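Local coordinates for EmGH1 (Erythrobacter marinus, PDB 5Z87), which probably hydrolyses beta-glucosidic bonds as a family 3 glycoside hydrolase, releasing glucose units from the non-reducing ends of its substrates, at residues A[185-193]-A[238-246]. Numbering follows the deposited sequence.
Sequences CTDPRWGRS and YGQGIGGRN
Trp190 drives the edge of its six-membered ring into the face of Tyr238, a T-shaped pair with centroids 5.0 Å apart and planes at 87°. Gly239 CA lies over one face of the indole in a CH-pi contact; Arg192 CB lies over the opposite face. In the ring plane Trp190 NE1 donates to Asn246 OD1 (3.2 Å), and Asn246 ND2 is held by Ala542 O. With CG anti to the backbone N (chi1 -179°), Tyr238 sets its OH to accept from Arg192 NH1 at 3.0 Å, in the guanidinium plane. These loops follow neighbouring parallel strands 176-177 and 229-235 of the TIM-barrel-like N-terminal domain, and Arg192, also salt-bridged to Glu195, lines the pocket that holds dithiothreitol. Gln240 NE2 divides its protons between Thr186 OG1 (3.2 Å) and Ile184 O. Asp187 receives Arg189 side-on, NE to OD1 (2.9 Å) and NH2 to OD2 (2.8 Å), both on syn lone pairs, holding the guanidinium flat over Gly243 C; NH1 reaches Gly634 O and Leu636 O of the second subunit. Glycine suits position 244, where phi is positive and a CB would clash with Arg189 CB. A leucine in place of Arg189 would probably strand the Asp187 carboxylate without its countercharge and those carbonyls without their donor.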
loop_
_atom_site.group_PDB
_atom_site.type_symbol
_atom_site.label_atom_id
_atom_site.label_comp_id
_atom_site.label_asym_id
_atom_site.label_seq_id
_atom_site.Cartn_x
_atom_site.Cartn_y
_atom_site.Cartn_z
ATOM N N CYS A 185 -11.265 7.281 -1.958
ATOM C CA CYS A 185 -10.171 7.774 -1.116
ATOM C C CYS A 185 -9.800 6.682 -0.124
ATOM O O CYS A 185 -10.359 6.599 0.965
ATOM C CB CYS A 185 -10.557 9.055 -0.383
ATOM S SG CYS A 185 -9.159 9.699 0.650
ATOM N N THR A 186 -8.853 5.825 -0.505
ATOM C CA THR A 186 -8.296 4.834 0.409
ATOM C C THR A 186 -6.970 5.273 1.019
ATOM O O THR A 186 -6.456 4.595 1.914
ATOM C CB THR A 186 -8.084 3.491 -0.308
ATOM O OG1 THR A 186 -7.184 3.684 -1.408
ATOM C CG2 THR A 186 -9.406 2.923 -0.813
ATOM N N ASP A 187 -6.386 6.371 0.547
ATOM C CA ASP A 187 -5.080 6.813 1.032
ATOM C C ASP A 187 -5.101 8.322 1.247
ATOM O O ASP A 187 -4.900 9.099 0.295
ATOM C CB ASP A 187 -3.965 6.412 0.074
ATOM C CG ASP A 187 -2.608 6.384 0.755
ATOM O OD1 ASP A 187 -2.324 7.295 1.564
ATOM O OD2 ASP A 187 -1.823 5.447 0.483
ATOM N N PRO A 188 -5.315 8.771 2.488
ATOM C CA PRO A 188 -5.462 10.214 2.740
ATOM C C PRO A 188 -4.184 11.017 2.528
ATOM O O PRO A 188 -4.256 12.255 2.570
ATOM C CB PRO A 188 -5.935 10.278 4.211
ATOM C CG PRO A 188 -5.564 8.961 4.815
ATOM C CD PRO A 188 -5.558 7.952 3.688
ATOM N N ARG A 189 -3.034 10.371 2.294
ATOM C CA ARG A 189 -1.825 11.108 1.919
ATOM C C ARG A 189 -2.003 11.828 0.593
ATOM O O ARG A 189 -1.331 12.833 0.331
ATOM C CB ARG A 189 -0.624 10.162 1.807
ATOM C CG ARG A 189 -0.154 9.527 3.114
ATOM C CD ARG A 189 0.951 8.511 2.848
ATOM N NE ARG A 189 0.463 7.248 2.278
ATOM C CZ ARG A 189 1.258 6.224 1.973
ATOM N NH1 ARG A 189 2.568 6.326 2.178
ATOM N NH2 ARG A 189 0.755 5.106 1.456
ATOM N N TRP A 190 -2.878 11.301 -0.260
ATOM C CA TRP A 190 -3.131 11.831 -1.595
ATOM C C TRP A 190 -3.637 13.270 -1.542
ATOM O O TRP A 190 -4.662 13.556 -0.911
ATOM C CB TRP A 190 -4.156 10.937 -2.282
ATOM C CG TRP A 190 -4.284 11.120 -3.772
ATOM C CD1 TRP A 190 -3.294 11.428 -4.664
ATOM C CD2 TRP A 190 -5.484 10.981 -4.530
ATOM N NE1 TRP A 190 -3.818 11.483 -5.939
ATOM C CE2 TRP A 190 -5.158 11.202 -5.877
ATOM C CE3 TRP A 190 -6.811 10.679 -4.196
ATOM C CZ2 TRP A 190 -6.112 11.137 -6.890
ATOM C CZ3 TRP A 190 -7.750 10.615 -5.203
ATOM C CH2 TRP A 190 -7.394 10.830 -6.532
ATOM N N GLY A 191 -2.920 14.169 -2.217
ATOM C CA GLY A 191 -3.288 15.576 -2.247
ATOM C C GLY A 191 -4.649 15.863 -2.866
ATOM O O GLY A 191 -5.175 16.964 -2.668
ATOM N N ARG A 192 -5.238 14.901 -3.578
ATOM C CA ARG A 192 -6.536 15.077 -4.207
ATOM C C ARG A 192 -7.666 14.437 -3.424
ATOM O O ARG A 192 -8.798 14.385 -3.927
ATOM C CB ARG A 192 -6.519 14.526 -5.638
ATOM C CG ARG A 192 -5.422 15.144 -6.504
ATOM C CD ARG A 192 -5.593 14.791 -7.964
ATOM N NE ARG A 192 -6.694 15.536 -8.558
ATOM C CZ ARG A 192 -6.943 15.615 -9.862
ATOM N NH1 ARG A 192 -6.157 14.985 -10.718
ATOM N NH2 ARG A 192 -7.982 16.333 -10.306
ATOM N N SER A 193 -7.388 13.945 -2.209
ATOM C CA SER A 193 -8.428 13.331 -1.386
ATOM C C SER A 193 -9.702 14.183 -1.317
ATOM O O SER A 193 -10.818 13.654 -1.418
ATOM C CB SER A 193 -7.895 13.073 0.026
ATOM O OG SER A 193 -6.782 12.194 0.009
ATOM N N TYR A 238 -7.668 5.686 -9.766
ATOM C CA TYR A 238 -6.700 6.765 -9.625
ATOM C C TYR A 238 -6.388 7.058 -8.155
ATOM O O TYR A 238 -5.252 7.420 -7.821
ATOM C CB TYR A 238 -7.246 7.982 -10.369
ATOM C CG TYR A 238 -6.404 9.230 -10.388
ATOM C CD1 TYR A 238 -5.027 9.181 -10.571
ATOM C CD2 TYR A 238 -7.015 10.483 -10.286
ATOM C CE1 TYR A 238 -4.269 10.359 -10.606
ATOM C CE2 TYR A 238 -6.281 11.647 -10.329
ATOM C CZ TYR A 238 -4.911 11.589 -10.479
ATOM O OH TYR A 238 -4.199 12.769 -10.505
ATOM N N GLY A 239 -7.351 6.838 -7.257
ATOM C CA GLY A 239 -7.151 7.127 -5.847
ATOM C C GLY A 239 -6.246 6.151 -5.113
ATOM O O GLY A 239 -5.798 6.461 -3.999
ATOM N N GLN A 240 -5.954 4.991 -5.707
ATOM C CA GLN A 240 -5.214 3.942 -5.017
ATOM C C GLN A 240 -3.716 4.005 -5.293
ATOM O O GLN A 240 -3.001 3.053 -4.965
ATOM C CB GLN A 240 -5.774 2.558 -5.392
ATOM C CG GLN A 240 -7.137 2.232 -4.769
ATOM C CD GLN A 240 -8.230 3.254 -5.148
ATOM O OE1 GLN A 240 -8.620 3.350 -6.304
ATOM N NE2 GLN A 240 -8.713 4.020 -4.163
ATOM N N GLY A 241 -3.225 5.097 -5.888
ATOM C CA GLY A 241 -1.804 5.193 -6.181
ATOM C C GLY A 241 -0.935 4.936 -4.961
ATOM O O GLY A 241 -1.256 5.406 -3.860
ATOM N N ILE A 242 0.146 4.169 -5.122
ATOM C CA ILE A 242 0.949 3.797 -3.966
ATOM C C ILE A 242 1.598 5.039 -3.372
ATOM O O ILE A 242 1.827 6.044 -4.058
ATOM C CB ILE A 242 2.014 2.741 -4.317
ATOM C CG1 ILE A 242 2.974 3.260 -5.399
ATOM C CG2 ILE A 242 1.355 1.420 -4.675
ATOM C CD1 ILE A 242 4.086 2.248 -5.788
ATOM N N GLY A 243 1.877 4.974 -2.070
ATOM C CA GLY A 243 2.504 6.076 -1.379
ATOM C C GLY A 243 1.632 7.294 -1.197
ATOM O O GLY A 243 2.093 8.265 -0.586
ATOM N N GLY A 244 0.381 7.260 -1.671
ATOM C CA GLY A 244 -0.419 8.456 -1.750
ATOM C C GLY A 244 0.136 9.455 -2.724
ATOM O O GLY A 244 -0.167 10.643 -2.634
ATOM N N ARG A 245 0.962 8.997 -3.653
ATOM C CA ARG A 245 1.674 9.868 -4.562
ATOM C C ARG A 245 0.899 9.986 -5.869
ATOM O O ARG A 245 0.523 8.969 -6.472
ATOM C CB ARG A 245 3.083 9.334 -4.786
ATOM C CG ARG A 245 3.850 9.193 -3.470
ATOM C CD ARG A 245 5.325 8.837 -3.712
ATOM N NE ARG A 245 5.514 7.452 -4.152
ATOM C CZ ARG A 245 5.938 6.460 -3.364
ATOM N NH1 ARG A 245 6.189 6.698 -2.092
ATOM N NH2 ARG A 245 6.108 5.226 -3.846
ATOM N N ASN A 246 0.629 11.224 -6.276
ATOM C CA ASN A 246 -0.090 11.471 -7.515
ATOM C C ASN A 246 0.681 10.876 -8.686
ATOM O O ASN A 246 1.904 10.999 -8.763
ATOM C CB ASN A 246 -0.285 12.976 -7.703
ATOM C CG ASN A 246 -1.452 13.312 -8.619
ATOM O OD1 ASN A 246 -2.499 12.670 -8.573
ATOM N ND2 ASN A 246 -1.269 14.329 -9.458
HETATM O O HOH W 1 -6.761 7.975 -1.677
HETATM O O HOH W 2 -2.334 3.998 -1.664
#